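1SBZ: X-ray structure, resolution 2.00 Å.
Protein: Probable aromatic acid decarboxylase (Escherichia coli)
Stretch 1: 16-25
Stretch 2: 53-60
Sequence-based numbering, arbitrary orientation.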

# COMPACT_ATOMS: atom_id res chain seq x y z
N GLY D 16 32.35 18.49 -3.75
CA GLY D 16 32.13 19.29 -2.54
C GLY D 16 33.04 20.50 -2.48
O GLY D 16 32.59 21.62 -2.22
N VAL D 17 34.33 20.28 -2.73
CA VAL D 17 35.33 21.36 -2.74
C VAL D 17 34.99 22.43 -3.77
O VAL D 17 35.06 23.62 -3.47
CB VAL D 17 36.76 20.82 -2.98
CG1 VAL D 17 37.79 21.96 -2.95
CG2 VAL D 17 37.11 19.75 -1.95
N ALA D 18 34.60 22.01 -4.97
CA ALA D 18 34.25 22.94 -6.04
C ALA D 18 33.01 23.77 -5.71
O ALA D 18 32.96 24.96 -6.00
CB ALA D 18 34.07 22.21 -7.35
N LEU D 19 32.00 23.13 -5.11
CA LEU D 19 30.80 23.85 -4.69
C LEU D 19 31.12 24.87 -3.60
O LEU D 19 30.61 25.99 -3.62
CB LEU D 19 29.70 22.87 -4.24
CG LEU D 19 28.41 23.45 -3.65
CD1 LEU D 19 27.19 22.78 -4.27
CD2 LEU D 19 28.40 23.31 -2.14
N LEU D 20 31.98 24.47 -2.65
CA LEU D 20 32.43 25.36 -1.59
C LEU D 20 33.26 26.52 -2.13
O LEU D 20 33.15 27.65 -1.64
CB LEU D 20 33.23 24.60 -0.53
CG LEU D 20 32.48 23.79 0.53
CD1 LEU D 20 33.46 22.94 1.30
CD2 LEU D 20 31.69 24.70 1.47
N GLN D 21 34.10 26.25 -3.13
CA GLN D 21 34.86 27.29 -3.82
C GLN D 21 33.94 28.31 -4.49
O GLN D 21 34.13 29.52 -4.32
CB GLN D 21 35.80 26.68 -4.86
CG GLN D 21 37.09 26.09 -4.28
CD GLN D 21 37.81 25.18 -5.25
OE1 GLN D 21 37.24 24.75 -6.26
NE2 GLN D 21 39.06 24.87 -4.95
N ALA D 22 32.96 27.83 -5.25
CA ALA D 22 32.00 28.68 -5.94
C ALA D 22 31.16 29.53 -4.97
O ALA D 22 30.83 30.68 -5.26
CB ALA D 22 31.08 27.85 -6.84
N LEU D 23 30.84 28.94 -3.82
CA LEU D 23 30.11 29.65 -2.76
C LEU D 23 30.94 30.77 -2.14
O LEU D 23 30.41 31.83 -1.81
CB LEU D 23 29.62 28.66 -1.69
CG LEU D 23 28.18 28.13 -1.70
CD1 LEU D 23 27.59 27.94 -3.08
CD2 LEU D 23 28.09 26.84 -0.91
N ARG D 24 32.24 30.52 -1.99
CA ARG D 24 33.19 31.50 -1.44
C ARG D 24 33.24 32.78 -2.28
O ARG D 24 33.52 33.86 -1.76
CB ARG D 24 34.59 30.88 -1.31
CG ARG D 24 35.52 31.55 -0.30
CD ARG D 24 34.91 31.76 1.09
NE ARG D 24 35.90 31.70 2.17
CZ ARG D 24 35.62 31.96 3.45
NH1 ARG D 24 34.39 32.30 3.82
NH2 ARG D 24 36.59 31.89 4.36
N GLU D 25 32.96 32.65 -3.57
CA GLU D 25 32.97 33.77 -4.50
C GLU D 25 31.65 34.54 -4.52
O GLU D 25 31.43 35.39 -5.38
CB GLU D 25 33.33 33.29 -5.91
CG GLU D 25 34.69 32.59 -6.03
CD GLU D 25 35.86 33.50 -5.68
OE1 GLU D 25 35.86 34.68 -6.09
OE2 GLU D 25 36.79 33.03 -4.99
N ASP D 53 42.17 22.69 4.88
CA ASP D 53 42.07 23.51 3.67
C ASP D 53 40.61 23.71 3.26
O ASP D 53 40.21 24.82 2.90
CB ASP D 53 42.80 22.84 2.51
CG ASP D 53 44.30 22.98 2.59
OD1 ASP D 53 44.80 23.95 3.21
OD2 ASP D 53 45.07 22.17 2.05
N VAL D 54 39.84 22.63 3.30
CA VAL D 54 38.42 22.67 2.92
C VAL D 54 37.62 23.43 3.98
O VAL D 54 36.77 24.26 3.64
CB VAL D 54 37.85 21.25 2.69
CG1 VAL D 54 36.34 21.28 2.50
CG2 VAL D 54 38.52 20.61 1.48
N ALA D 55 37.91 23.17 5.26
CA ALA D 55 37.25 23.90 6.34
C ALA D 55 37.41 25.41 6.16
O ALA D 55 36.47 26.17 6.41
CB ALA D 55 37.81 23.45 7.69
N ALA D 56 38.59 25.84 5.71
CA ALA D 56 38.89 27.25 5.49
C ALA D 56 38.12 27.88 4.32
O ALA D 56 38.09 29.11 4.18
CB ALA D 56 40.41 27.45 5.33
N LEU D 57 37.51 27.04 3.49
CA LEU D 57 36.65 27.52 2.40
C LEU D 57 35.30 28.01 2.91
O LEU D 57 34.58 28.73 2.22
CB LEU D 57 36.44 26.41 1.37
CG LEU D 57 37.19 26.33 0.03
CD1 LEU D 57 38.36 27.31 -0.12
CD2 LEU D 57 37.64 24.90 -0.23
N ALA D 58 34.95 27.60 4.13
CA ALA D 58 33.64 27.92 4.71
C ALA D 58 33.75 29.02 5.76
O ALA D 58 34.81 29.24 6.35
CB ALA D 58 33.01 26.67 5.31
N ASP D 59 32.64 29.72 5.97
CA ASP D 59 32.56 30.76 6.99
C ASP D 59 32.54 30.13 8.37
O ASP D 59 33.15 30.65 9.30
CB ASP D 59 31.32 31.62 6.78
CG ASP D 59 31.39 32.43 5.51
OD1 ASP D 59 32.36 33.21 5.34
OD2 ASP D 59 30.52 32.38 4.61
N PHE D 60 31.83 29.02 8.50
CA PHE D 60 31.80 28.24 9.73
C PHE D 60 31.96 26.76 9.40
O PHE D 60 31.55 26.31 8.33
CB PHE D 60 30.47 28.43 10.47
CG PHE D 60 30.16 29.85 10.82
CD1 PHE D 60 29.54 30.69 9.90
CD2 PHE D 60 30.48 30.35 12.08
CE1 PHE D 60 29.25 32.01 10.22
CE2 PHE D 60 30.18 31.67 12.42
CZ PHE D 60 29.57 32.50 11.49
O HOH W 1 32.38 28.47 0.66

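Stretch 1 is helical from Gly16 through at least Leu23, as the i-to-i+4 bonds from Leu20 N to Gly16 O (2.9 Å) and from Gln21 N to Val17 O (2.8 Å) attest. Stretch 2 leaves its helix through a type I turn, Ala55 to Ala58, in which Ala58 N bonds Ala55 O at 3.1 Å. The backbones come closest at Val17–Val54 (CA to CA, 6.6 Å) and Leu20–Leu57 (CA to CA, 6.2 Å), so a step of three residues matches on both sides.

Between these points lies an apolar patch. Val17 and Val54 are both t (chi1 -179° and 172°), and Val17 CG2 meets Val54 CG2 at 3.8 Å although both CA-to-CB bonds point sideways. Leu20 points toward stretch 2 and takes the m,t conformation, which carries Leu20 CD1 to 3.5 Å from Val54 CG1. Leu57 is less regular: chi1 of -101° and chi2 of 10° both lie between wells. In this conformation Leu57 CD2 lies 4.0 Å from Val17 CG1 and 4.3 Å from Gln21 CG, while Leu57 CB sits 4.1 Å from Leu20 CB. It has the most surface covered by the opposing stretch.

Beyond the leucines the chemistry turns polar. Arg24 runs t, p, then an off-well chi3 of 149°, taking its guanidinium along the turn backbone, with Leu57 O over one face. Arg24 NE lies 3.3 Å from Leu57 O, but the angle is too poor for a hydrogen bond. Near the guanidinium plane, Arg24 NH1 forms a salt bridge with Asp59 OD1 at 2.7 Å; its hydrogen-bond component is weak, with an N-H...O angle of 120°. Asp59 is m, and its carboxylate approaches although CA-to-CB points sideways.

A water joins the backbones, donating to Leu20 O (2.6 Å from the water O) and Leu57 O (2.7 Å from the water O).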